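Local coordinates for protein ribonucleoside-diphosphate reductase subunit beta (Bacillus halodurans C-125, PDB 2RCC) that probably serves as the iron-binding small subunit of a class I ribonucleotide reductase, which makes deoxyribonucleotides from ribonucleotides for DNA synthesis, at residues 221-232 and 291-299. Residues are numbered along the deposited sequence; the frame is centred on the assembly and turned at random.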
ATOM      1  N   GLN A 221      -7.744  10.864  -9.604  1.00 20.25           N
ATOM      2  CA  GLN A 221      -7.145  11.367 -10.837  1.00 20.29           C
ATOM      3  C   GLN A 221      -5.729  10.859 -11.025  1.00 19.99           C
ATOM      4  O   GLN A 221      -5.339  10.570 -12.157  1.00 20.08           O
ATOM      5  CB  GLN A 221      -7.192  12.905 -10.946  1.00 23.00           C
ATOM      6  CG  GLN A 221      -8.564  13.568 -10.759  1.00 27.94           C
ATOM      7  CD  GLN A 221      -9.704  12.816 -11.425  1.00 33.33           C
ATOM      8  OE1 GLN A 221      -9.707  12.658 -12.641  1.00 31.21           O
ATOM      9  NE2 GLN A 221     -10.703  12.388 -10.634  1.00 30.84           N
ATOM     10  N   LEU A 222      -4.963  10.747  -9.940  1.00 20.70           N
ATOM     11  CA  LEU A 222      -3.614  10.205 -10.037  1.00 19.82           C
ATOM     12  C   LEU A 222      -3.648   8.687 -10.318  1.00 20.34           C
ATOM     13  O   LEU A 222      -2.783   8.159 -11.016  1.00 19.06           O
ATOM     14  CB  LEU A 222      -2.790  10.569  -8.808  1.00 21.73           C
ATOM     15  CG  LEU A 222      -2.473  12.056  -8.607  1.00 23.15           C
ATOM     16  CD1 LEU A 222      -1.679  12.285  -7.290  1.00 22.11           C
ATOM     17  CD2 LEU A 222      -1.678  12.589  -9.768  1.00 24.82           C
ATOM     18  N   HIS A 223      -4.657   8.006  -9.796  1.00 18.63           N
ATOM     19  CA  HIS A 223      -4.833   6.573 -10.049  1.00 19.35           C
ATOM     20  C   HIS A 223      -5.112   6.388 -11.537  1.00 17.93           C
ATOM     21  O   HIS A 223      -4.476   5.527 -12.177  1.00 21.61           O
ATOM     22  CB  HIS A 223      -5.971   5.977  -9.221  1.00 17.86           C
ATOM     23  CG  HIS A 223      -5.797   6.062  -7.726  1.00 23.50           C
ATOM     24  ND1 HIS A 223      -6.673   5.467  -6.849  1.00 25.03           N
ATOM     25  CD2 HIS A 223      -4.857   6.656  -6.956  1.00 25.19           C
ATOM     26  CE1 HIS A 223      -6.311   5.718  -5.604  1.00 26.74           C
ATOM     27  NE2 HIS A 223      -5.206   6.441  -5.640  1.00 24.67           N
ATOM     28  N   VAL A 224      -6.020   7.200 -12.107  1.00 19.25           N
ATOM     29  CA  VAL A 224      -6.311   7.141 -13.557  1.00 19.01           C
ATOM     30  C   VAL A 224      -5.055   7.440 -14.384  1.00 19.07           C
ATOM     31  O   VAL A 224      -4.821   6.804 -15.377  1.00 17.76           O
ATOM     32  CB  VAL A 224      -7.440   8.131 -13.983  1.00 21.36           C
ATOM     33  CG1 VAL A 224      -7.590   8.158 -15.496  1.00 23.41           C
ATOM     34  CG2 VAL A 224      -8.767   7.753 -13.316  1.00 20.21           C
ATOM     35  N   TYR A 225      -4.251   8.422 -13.962  1.00 18.83           N
ATOM     36  CA  TYR A 225      -2.998   8.736 -14.624  1.00 18.39           C
ATOM     37  C   TYR A 225      -2.089   7.479 -14.638  1.00 18.59           C
ATOM     38  O   TYR A 225      -1.549   7.134 -15.688  1.00 19.06           O
ATOM     39  CB  TYR A 225      -2.327   9.938 -13.943  1.00 18.57           C
ATOM     40  CG  TYR A 225      -0.938  10.269 -14.394  1.00 23.00           C
ATOM     41  CD1 TYR A 225      -0.700  11.042 -15.533  1.00 28.47           C
ATOM     42  CD2 TYR A 225       0.160   9.834 -13.661  1.00 24.47           C
ATOM     43  CE1 TYR A 225       0.589  11.336 -15.932  1.00 21.91           C
ATOM     44  CE2 TYR A 225       1.423  10.111 -14.063  1.00 22.84           C
ATOM     45  CZ  TYR A 225       1.638  10.861 -15.181  1.00 22.49           C
ATOM     46  OH  TYR A 225       2.940  11.127 -15.495  1.00 23.01           O
ATOM     47  N   LEU A 226      -1.986   6.781 -13.511  1.00 17.95           N
ATOM     48  CA  LEU A 226      -1.192   5.556 -13.433  1.00 17.77           C
ATOM     49  C   LEU A 226      -1.720   4.491 -14.410  1.00 18.26           C
ATOM     50  O   LEU A 226      -0.961   3.911 -15.209  1.00 15.90           O
ATOM     51  CB  LEU A 226      -1.202   4.988 -12.018  1.00 16.79           C
ATOM     52  CG  LEU A 226      -0.462   3.657 -11.783  1.00 19.62           C
ATOM     53  CD1 LEU A 226       0.978   3.731 -12.219  1.00 19.80           C
ATOM     54  CD2 LEU A 226      -0.614   3.228 -10.344  1.00 19.69           C
ATOM     55  N   PHE A 227      -3.008   4.212 -14.312  1.00 17.80           N
ATOM     56  CA  PHE A 227      -3.600   3.185 -15.188  1.00 18.56           C
ATOM     57  C   PHE A 227      -3.526   3.507 -16.684  1.00 17.96           C
ATOM     58  O   PHE A 227      -3.295   2.615 -17.497  1.00 18.34           O
ATOM     59  CB  PHE A 227      -5.045   2.892 -14.782  1.00 17.64           C
ATOM     60  CG  PHE A 227      -5.204   2.356 -13.371  1.00 20.06           C
ATOM     61  CD1 PHE A 227      -4.476   1.253 -12.946  1.00 27.34           C
ATOM     62  CD2 PHE A 227      -6.181   2.901 -12.503  1.00 23.64           C
ATOM     63  CE1 PHE A 227      -4.657   0.743 -11.659  1.00 30.17           C
ATOM     64  CE2 PHE A 227      -6.356   2.398 -11.229  1.00 24.47           C
ATOM     65  CZ  PHE A 227      -5.595   1.333 -10.804  1.00 28.76           C
ATOM     66  N   THR A 228      -3.754   4.757 -17.066  1.00 18.90           N
ATOM     67  CA  THR A 228      -3.664   5.136 -18.479  1.00 17.04           C
ATOM     68  C   THR A 228      -2.226   5.078 -19.013  1.00 17.80           C
ATOM     69  O   THR A 228      -1.985   4.719 -20.181  1.00 17.25           O
ATOM     70  CB  THR A 228      -4.380   6.491 -18.782  1.00 20.23           C
ATOM     71  OG1 THR A 228      -3.752   7.557 -18.089  1.00 17.67           O
ATOM     72  CG2 THR A 228      -5.815   6.441 -18.375  1.00 16.17           C
ATOM     73  N   ASN A 229      -1.257   5.405 -18.164  1.00 19.13           N
ATOM     74  CA  ASN A 229       0.149   5.265 -18.503  1.00 19.76           C
ATOM     75  C   ASN A 229       0.494   3.795 -18.723  1.00 19.54           C
ATOM     76  O   ASN A 229       1.123   3.461 -19.721  1.00 21.89           O
ATOM     77  CB  ASN A 229       1.073   5.844 -17.424  1.00 18.52           C
ATOM     78  CG  ASN A 229       1.258   7.360 -17.504  1.00 25.42           C
ATOM     79  OD1 ASN A 229       0.754   8.020 -18.371  1.00 28.65           O
ATOM     80  ND2 ASN A 229       2.022   7.893 -16.580  1.00 32.17           N
ATOM     81  N   ILE A 230       0.031   2.914 -17.830  1.00 18.81           N
ATOM     82  CA  ILE A 230       0.273   1.460 -17.983  1.00 18.97           C
ATOM     83  C   ILE A 230      -0.337   0.962 -19.272  1.00 19.25           C
ATOM     84  O   ILE A 230       0.301   0.168 -19.992  1.00 19.23           O
ATOM     85  CB  ILE A 230      -0.269   0.625 -16.763  1.00 18.63           C
ATOM     86  CG1 ILE A 230       0.550   0.929 -15.533  1.00 20.14           C
ATOM     87  CG2 ILE A 230      -0.218  -0.892 -17.078  1.00 17.88           C
ATOM     88  CD1 ILE A 230      -0.143   0.490 -14.242  1.00 19.85           C
ATOM     89  N   PHE A 231      -1.561   1.440 -19.589  1.00 18.04           N
ATOM     90  CA  PHE A 231      -2.229   1.070 -20.827  1.00 17.13           C
ATOM     91  C   PHE A 231      -1.367   1.414 -22.043  1.00 17.96           C
ATOM     92  O   PHE A 231      -1.136   0.556 -22.926  1.00 16.06           O
ATOM     93  CB  PHE A 231      -3.604   1.765 -20.927  1.00 19.58           C
ATOM     94  CG  PHE A 231      -4.389   1.407 -22.155  1.00 16.57           C
ATOM     95  CD1 PHE A 231      -4.240   2.145 -23.353  1.00 15.06           C
ATOM     96  CD2 PHE A 231      -5.277   0.344 -22.141  1.00 21.12           C
ATOM     97  CE1 PHE A 231      -4.945   1.809 -24.500  1.00 20.85           C
ATOM     98  CE2 PHE A 231      -5.998   0.015 -23.299  1.00 16.35           C
ATOM     99  CZ  PHE A 231      -5.833   0.743 -24.469  1.00 21.94           C
ATOM    100  N   LYS A 232      -0.903   2.658 -22.102  1.00 17.83           N
ATOM    101  CA  LYS A 232      -0.078   3.101 -23.235  1.00 20.57           C
ATOM    102  C   LYS A 232       1.259   2.360 -23.346  1.00 21.60           C
ATOM    103  O   LYS A 232       1.704   2.058 -24.429  1.00 23.95           O
ATOM    104  CB  LYS A 232       0.213   4.581 -23.140  1.00 22.00           C
ATOM    105  CG  LYS A 232      -0.977   5.463 -23.409  1.00 29.25           C
ATOM    106  CD  LYS A 232      -0.667   6.856 -22.900  1.00 35.87           C
ATOM    107  CE  LYS A 232      -1.768   7.787 -23.148  1.00 35.15           C
ATOM    108  NZ  LYS A 232      -1.805   8.804 -22.034  1.00 32.30           N
ATOM    109  N   LYS A 291     -13.173  12.012 -22.187  1.00 24.87           N
ATOM    110  CA  LYS A 291     -11.895  12.371 -21.567  1.00 24.01           C
ATOM    111  C   LYS A 291     -11.015  11.133 -21.317  1.00 21.99           C
ATOM    112  O   LYS A 291      -9.817  11.155 -21.607  1.00 19.63           O
ATOM    113  CB  LYS A 291     -12.140  13.141 -20.262  1.00 23.20           C
ATOM    114  CG  LYS A 291     -10.886  13.582 -19.516  1.00 30.15           C
ATOM    115  CD  LYS A 291     -11.233  14.233 -18.182  1.00 27.60           C
ATOM    116  N   ARG A 292     -11.605  10.083 -20.757  1.00 20.75           N
ATOM    117  CA  ARG A 292     -10.895   8.826 -20.512  1.00 20.10           C
ATOM    118  C   ARG A 292     -10.411   8.185 -21.788  1.00 20.70           C
ATOM    119  O   ARG A 292      -9.314   7.633 -21.809  1.00 20.59           O
ATOM    120  CB  ARG A 292     -11.741   7.814 -19.737  1.00 18.28           C
ATOM    121  CG  ARG A 292     -12.246   8.311 -18.330  1.00 21.20           C
ATOM    122  CD  ARG A 292     -11.189   9.184 -17.561  1.00 26.64           C
ATOM    123  NE  ARG A 292     -11.714   9.708 -16.313  1.00 20.38           N
ATOM    124  CZ  ARG A 292     -11.124  10.611 -15.529  1.00 24.22           C
ATOM    125  NH1 ARG A 292     -10.005  11.221 -15.845  1.00 22.94           N
ATOM    126  NH2 ARG A 292     -11.726  10.967 -14.428  1.00 24.01           N
ATOM    127  N   ALA A 293     -11.234   8.214 -22.827  1.00 20.13           N
ATOM    128  CA  ALA A 293     -10.836   7.673 -24.112  1.00 20.58           C
ATOM    129  C   ALA A 293      -9.581   8.400 -24.623  1.00 19.89           C
ATOM    130  O   ALA A 293      -8.634   7.753 -25.061  1.00 20.47           O
ATOM    131  CB  ALA A 293     -11.999   7.783 -25.101  1.00 21.48           C
ATOM    132  N   VAL A 294      -9.578   9.732 -24.531  1.00 18.24           N
ATOM    133  CA  VAL A 294      -8.446  10.567 -24.926  1.00 19.98           C
ATOM    134  C   VAL A 294      -7.224  10.257 -24.086  1.00 20.61           C
ATOM    135  O   VAL A 294      -6.137  10.100 -24.644  1.00 21.86           O
ATOM    136  CB  VAL A 294      -8.784  12.064 -24.854  1.00 20.35           C
ATOM    137  CG1 VAL A 294      -7.551  12.918 -25.135  1.00 21.00           C
ATOM    138  CG2 VAL A 294      -9.880  12.396 -25.872  1.00 20.23           C
ATOM    139  N   GLN A 295      -7.392  10.133 -22.770  1.00 21.06           N
ATOM    140  CA  GLN A 295      -6.290   9.761 -21.855  1.00 23.26           C
ATOM    141  C   GLN A 295      -5.678   8.401 -22.165  1.00 22.54           C
ATOM    142  O   GLN A 295      -4.504   8.184 -21.885  1.00 24.18           O
ATOM    143  CB  GLN A 295      -6.747   9.809 -20.398  1.00 21.22           C
ATOM    144  CG  GLN A 295      -6.964  11.234 -19.913  1.00 27.12           C
ATOM    145  CD  GLN A 295      -7.658  11.303 -18.560  1.00 30.97           C
ATOM    146  OE1 GLN A 295      -8.301  10.335 -18.115  1.00 27.87           O
ATOM    147  NE2 GLN A 295      -7.565  12.460 -17.913  1.00 45.67           N
ATOM    148  N   LEU A 296      -6.471   7.487 -22.718  1.00 22.87           N
ATOM    149  CA  LEU A 296      -5.978   6.184 -23.186  1.00 24.11           C
ATOM    150  C   LEU A 296      -5.360   6.208 -24.624  1.00 26.34           C
ATOM    151  O   LEU A 296      -4.893   5.178 -25.117  1.00 26.74           O
ATOM    152  CB  LEU A 296      -7.123   5.168 -23.130  1.00 21.35           C
ATOM    153  CG  LEU A 296      -7.624   4.770 -21.738  1.00 19.43           C
ATOM    154  CD1 LEU A 296      -9.026   4.118 -21.760  1.00 18.96           C
ATOM    155  CD2 LEU A 296      -6.644   3.851 -21.103  1.00 22.91           C
ATOM    156  N   GLY A 297      -5.356   7.376 -25.273  1.00 24.15           N
ATOM    157  CA  GLY A 297      -4.871   7.534 -26.629  1.00 25.17           C
ATOM    158  C   GLY A 297      -5.848   6.955 -27.632  1.00 27.00           C
ATOM    159  O   GLY A 297      -5.452   6.686 -28.772  1.00 28.08           O
HETATM  160  N   MSE A 298      -7.129   6.849 -27.235  1.00 27.60           N
HETATM  161  CA  MSE A 298      -8.210   6.280 -28.049  0.50 28.39           C
HETATM  162  C   MSE A 298      -9.132   7.326 -28.599  1.00 26.91           C
HETATM  163  O   MSE A 298      -9.072   8.475 -28.192  1.00 28.12           O
HETATM  164  CB  MSE A 298      -9.016   5.286 -27.196  0.50 28.82           C
HETATM  165  CG  MSE A 298      -8.216   4.066 -26.847  0.50 32.46           C
HETATM  166 SE   MSE A 298      -7.982   3.235 -28.542  0.38 28.22          SE
HETATM  167  CE  MSE A 298      -6.489   2.057 -28.150  0.50 21.24           C
ATOM    168  N   GLU A 299      -9.988   6.946 -29.548  1.00 30.77           N
ATOM    169  CA  GLU A 299     -10.950   7.883 -30.167  1.00 29.71           C
ATOM    170  C   GLU A 299     -12.175   8.067 -29.246  1.00 29.81           C
ATOM    171  O   GLU A 299     -12.600   7.120 -28.579  1.00 29.55           O
ATOM    172  CB  GLU A 299     -11.385   7.427 -31.581  1.00 31.29           C
TER
HETATM  173  O   HOH W   1      -8.102  13.619 -14.823  1.00 40.37           O
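Leu296 lays its CD2 methyl over one face of the Phe231 ring, a CH-pi contact 3.9 Å from the ring centroid. With CG anti to the backbone N (chi1 -178°), the Phe231 ring extends to Leu296. Next to this, Lys232 NZ donates to the Gln295 carbonyl O at 2.8 Å, and Thr228 CB packs on that same oxygen. The carbonyl belongs to the last turn of helix 278-295, which Gly297 ends with positive phi in a Schellman motif. The partner, helix 207-237, belongs to the ferritin-like helical bundle and carries His223, an iron ligand by analogy with relatives, here hydrogen-bonded to Glu186 and Gln118. Toward that helix's earlier turns, Arg292 NH2 donates to a lone pair of Gln221 OE1 at 3.2 Å, with amide and guanidinium nearly coplanar, and water 1 bridges OE1 to NH1. Val224 CG2 lies over one guanidinium face, and its CG1 packs against Gln295 OE1 at 3.5 Å. Further bonds hold these groups in place: Arg292 NH1 to Gln295 OE1 (3.0 Å), Arg292 NE to the carbonyl of Gly187, and Gln221 NE2 to the Asn217 carbonyl and Tyr191 OH. Beyond Phe231 stand Leu176 and Val180 of helix 172-187; Val250 of helix 244-268 backs Leu296.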